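Local coordinates for protein cellulase (Xanthomonas axonopodis pv. citri, PDB 5HOS) that probably hydrolyses internal beta-1,4-glucosidic bonds of cellulose as a family 5 endo-glucanase, at residues A[231-234]-A[238-241]; A[272-277]-A[282-287]. One frame throughout, in Å; residues are numbered along the deposited sequence.

Two neighbouring units of a beta/alpha barrel illustrate how strand ends are tied to the loops and helices that follow them. Contact 1 comes first along the chain, within the loop between strand 224-231 and helix 248-262; contact 2 follows, packing the end of strand 267-273 against helix 278-293. The two strands are adjacent and parallel in the eight-stranded barrel, and the contact centres lie about 10 Å apart. Leu232 joins them: its CD1 packs 3.6 Å from CG2 of Thr274 and also touches Ala283 and Met287 of the helix. Both contacts sit at the C-terminal ends of the strands, the side on which barrel enzymes of this family carry their active site.

Contact 1: residues A[231-234]-A[238-241]; sequences YLDA and GTSG
Asp233 and the backbone of Gly238, Thr239 and Ser240 meet as an anion and its nest, in the loop that follows the sixth strand of the beta/alpha barrel. Gly238 has a left-handed backbone conformation and Thr239 a right-handed helical one, the alternation that turns three successive N-H groups toward one acceptor group. The carboxylate shares its oxygens among them. Asp233 OD1 takes Gly238 N at 2.9 Å, on its syn side but tilted from the carboxylate plane. Asp233 OD2 receives Ser240 N at 3.0 Å in a nearly straight bond (170°), on the anti side and likewise out of plane, while Thr239 N adds a weak, strongly bent bond to the same oxygen. Two good bonds and a weak one therefore limit rotation of the carboxylate, and they would probably stabilise its negative charge. CG of Asp233 lies between its own backbone N and carbonyl carbon (chi1 63°), which turns the carboxylate to the returning chain.

Beside the nest, Gly238 leans on Tyr231: its CA is 3.6 Å from CG of the tyrosine, approaching the ring obliquely. The phenol OH is hydrogen-bonded to OE1 of Glu271, near the C-terminal end of strand 267-273, the position where family 5 enzymes carry their nucleophile. Farther out, Arg252 of helix 248-262 donates through NH1 to the carbonyl oxygens of Tyr231 and Asp233, tying the first limb of the loop to the helix. Ser240 OG is held by Gly242 N. A water accepts a bond from Ala234 N at 3.0 Å and makes a weak contact with Ser240 OG at 3.5 Å.

Contact 2: residues A[272-277]-A[282-287]; sequences FGTGNT and LALNGM
This contact belongs to a beta-alpha-beta crossover of the barrel, in which Phe272 and Thr274, at the end of strand 267-273 and just beyond it, meet Leu284 and Met287 of helix 278-293. All four side chains are buried, and the interface between the two segments is built by packing. Leu284 divides its two methyls between the partners. Leu284 CD1 comes to the edge of the phenylalanine ring, near its plane, 3.7 Å from Phe272 CE2, with the two side chains crossing at about a right angle. Leu284 CD2 goes instead to the threonine, 3.6 Å from Thr274 OG1, so the hydroxyl oxygen abuts an aliphatic branch. The leucine reaches both because its CG is anti to the backbone N (chi1 179°), carrying the methyls out from the helix toward the strand.

Around this layer, Trp303 of strand 298-306 meets the Phe272 ring edge-to-face and also touches Thr274 and Leu284, so the next strand of the crossover shares the packing. Ile332 of helix 330-341 borders Leu284 as well.

One helical turn on from Leu284, Met287 runs past the phenylalanine ring in the opposite sense. Its chain is extended to the sulfur and then bends (chi3 33°), bringing Met287 CE obliquely to the ring, 4.0 Å from Phe272 CD2.

Contact 1: residues A[231-234]-A[238-241]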
# COMPACT_ATOMS: atom_id res chain seq x y z
N TYR A 231 -7.06 9.70 3.56
CA TYR A 231 -7.96 9.65 4.70
C TYR A 231 -8.92 10.85 4.68
O TYR A 231 -8.67 11.86 4.00
CB TYR A 231 -7.16 9.54 5.99
CG TYR A 231 -6.43 8.21 6.06
CD1 TYR A 231 -7.07 7.07 6.57
CD2 TYR A 231 -5.13 8.07 5.58
CE1 TYR A 231 -6.41 5.84 6.63
CE2 TYR A 231 -4.47 6.84 5.63
CZ TYR A 231 -5.11 5.73 6.15
OH TYR A 231 -4.47 4.50 6.20
N LEU A 232 -10.04 10.69 5.38
CA LEU A 232 -11.19 11.60 5.24
C LEU A 232 -11.45 12.45 6.48
O LEU A 232 -12.46 13.16 6.53
CB LEU A 232 -12.44 10.80 4.86
CG LEU A 232 -12.38 9.96 3.58
CD1 LEU A 232 -13.80 9.65 3.11
CD2 LEU A 232 -11.62 10.62 2.46
N ASP A 233 -10.55 12.40 7.45
CA ASP A 233 -10.67 13.22 8.65
C ASP A 233 -10.07 14.62 8.40
O ASP A 233 -9.64 14.93 7.27
CB ASP A 233 -10.06 12.50 9.87
CG ASP A 233 -8.57 12.25 9.74
OD1 ASP A 233 -8.05 12.17 8.59
OD2 ASP A 233 -7.91 12.11 10.79
N ALA A 234 -10.05 15.46 9.42
CA ALA A 234 -9.79 16.91 9.26
C ALA A 234 -8.53 17.24 8.44
O ALA A 234 -8.60 18.06 7.52
CB ALA A 234 -9.72 17.57 10.63
N GLY A 238 -5.79 10.38 9.00
CA GLY A 238 -6.44 9.17 9.53
C GLY A 238 -6.24 8.97 11.03
O GLY A 238 -6.22 7.84 11.51
N THR A 239 -6.07 10.09 11.74
CA THR A 239 -5.95 10.12 13.20
C THR A 239 -7.30 9.90 13.87
O THR A 239 -7.38 9.30 14.94
CB THR A 239 -5.43 11.49 13.67
OG1 THR A 239 -4.12 11.70 13.16
CG2 THR A 239 -5.41 11.62 15.20
N SER A 240 -8.35 10.44 13.26
CA SER A 240 -9.72 10.41 13.79
C SER A 240 -10.61 9.51 12.94
O SER A 240 -10.37 9.36 11.74
CB SER A 240 -10.28 11.84 13.85
OG SER A 240 -11.69 11.87 13.76
N GLY A 241 -11.63 8.93 13.56
CA GLY A 241 -12.64 8.12 12.86
C GLY A 241 -13.77 8.89 12.17
O GLY A 241 -14.54 8.30 11.41
O HOH W 1 -11.44 14.89 12.07

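Contact 2: residues A[272-277]-A[282-287]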
# COMPACT_ATOMS: atom_id res chain seq x y z
N PHE A 272 -6.76 3.71 2.56
CA PHE A 272 -7.85 4.63 2.88
C PHE A 272 -8.68 3.97 3.96
O PHE A 272 -8.68 2.73 4.08
CB PHE A 272 -8.72 4.95 1.66
CG PHE A 272 -9.49 3.77 1.14
CD1 PHE A 272 -8.83 2.72 0.47
CD2 PHE A 272 -10.86 3.68 1.32
CE1 PHE A 272 -9.54 1.63 0.01
CE2 PHE A 272 -11.57 2.59 0.84
CZ PHE A 272 -10.91 1.56 0.19
N GLY A 273 -9.38 4.78 4.74
CA GLY A 273 -10.22 4.27 5.81
C GLY A 273 -11.18 5.32 6.29
O GLY A 273 -10.95 6.51 6.09
N THR A 274 -12.25 4.87 6.93
CA THR A 274 -13.32 5.73 7.44
C THR A 274 -13.93 5.04 8.66
O THR A 274 -13.98 3.81 8.72
CB THR A 274 -14.46 5.98 6.41
OG1 THR A 274 -15.03 4.75 5.97
CG2 THR A 274 -13.96 6.77 5.20
N GLY A 275 -14.36 5.84 9.63
CA GLY A 275 -14.99 5.30 10.82
C GLY A 275 -16.44 4.95 10.57
O GLY A 275 -16.97 5.18 9.48
N ASN A 276 -17.07 4.38 11.59
CA ASN A 276 -18.45 3.96 11.50
C ASN A 276 -19.40 5.10 11.88
O ASN A 276 -19.89 5.15 13.01
CB ASN A 276 -18.70 2.73 12.37
CG ASN A 276 -20.10 2.20 12.23
OD1 ASN A 276 -20.67 2.25 11.15
ND2 ASN A 276 -20.68 1.70 13.32
N THR A 277 -19.62 6.01 10.94
CA THR A 277 -20.57 7.13 11.11
C THR A 277 -21.38 7.29 9.83
O THR A 277 -20.96 6.86 8.76
CB THR A 277 -19.87 8.48 11.43
OG1 THR A 277 -19.20 8.99 10.27
CG2 THR A 277 -18.88 8.34 12.58
N LEU A 282 -21.56 7.67 3.72
CA LEU A 282 -21.83 8.39 2.46
C LEU A 282 -20.54 8.71 1.71
O LEU A 282 -20.46 8.49 0.50
CB LEU A 282 -22.60 9.68 2.72
CG LEU A 282 -24.06 9.51 3.16
CD1 LEU A 282 -24.62 10.82 3.70
CD2 LEU A 282 -24.93 8.99 2.01
N ALA A 283 -19.55 9.22 2.44
CA ALA A 283 -18.23 9.55 1.85
C ALA A 283 -17.53 8.33 1.26
O ALA A 283 -17.00 8.39 0.15
CB ALA A 283 -17.34 10.22 2.89
N LEU A 284 -17.55 7.23 2.01
CA LEU A 284 -16.92 5.99 1.57
C LEU A 284 -17.56 5.48 0.28
O LEU A 284 -16.86 5.23 -0.70
CB LEU A 284 -16.98 4.92 2.66
CG LEU A 284 -16.38 3.55 2.33
CD1 LEU A 284 -14.91 3.68 1.97
CD2 LEU A 284 -16.56 2.60 3.50
N ASN A 285 -18.89 5.33 0.30
CA ASN A 285 -19.65 4.92 -0.88
C ASN A 285 -19.36 5.77 -2.10
O ASN A 285 -19.12 5.26 -3.20
CB ASN A 285 -21.17 4.98 -0.61
CG ASN A 285 -21.76 3.61 -0.36
OD1 ASN A 285 -21.75 2.77 -1.25
ND2 ASN A 285 -22.28 3.38 0.85
N GLY A 286 -19.39 7.09 -1.89
CA GLY A 286 -19.11 8.04 -2.96
C GLY A 286 -17.72 7.89 -3.53
O GLY A 286 -17.54 7.89 -4.75
N MET A 287 -16.73 7.75 -2.65
CA MET A 287 -15.34 7.64 -3.10
C MET A 287 -15.11 6.36 -3.88
O MET A 287 -14.43 6.38 -4.90
CB MET A 287 -14.38 7.73 -1.92
CG MET A 287 -12.93 7.96 -2.33
SD MET A 287 -11.80 8.20 -0.95
CE MET A 287 -12.52 7.17 0.33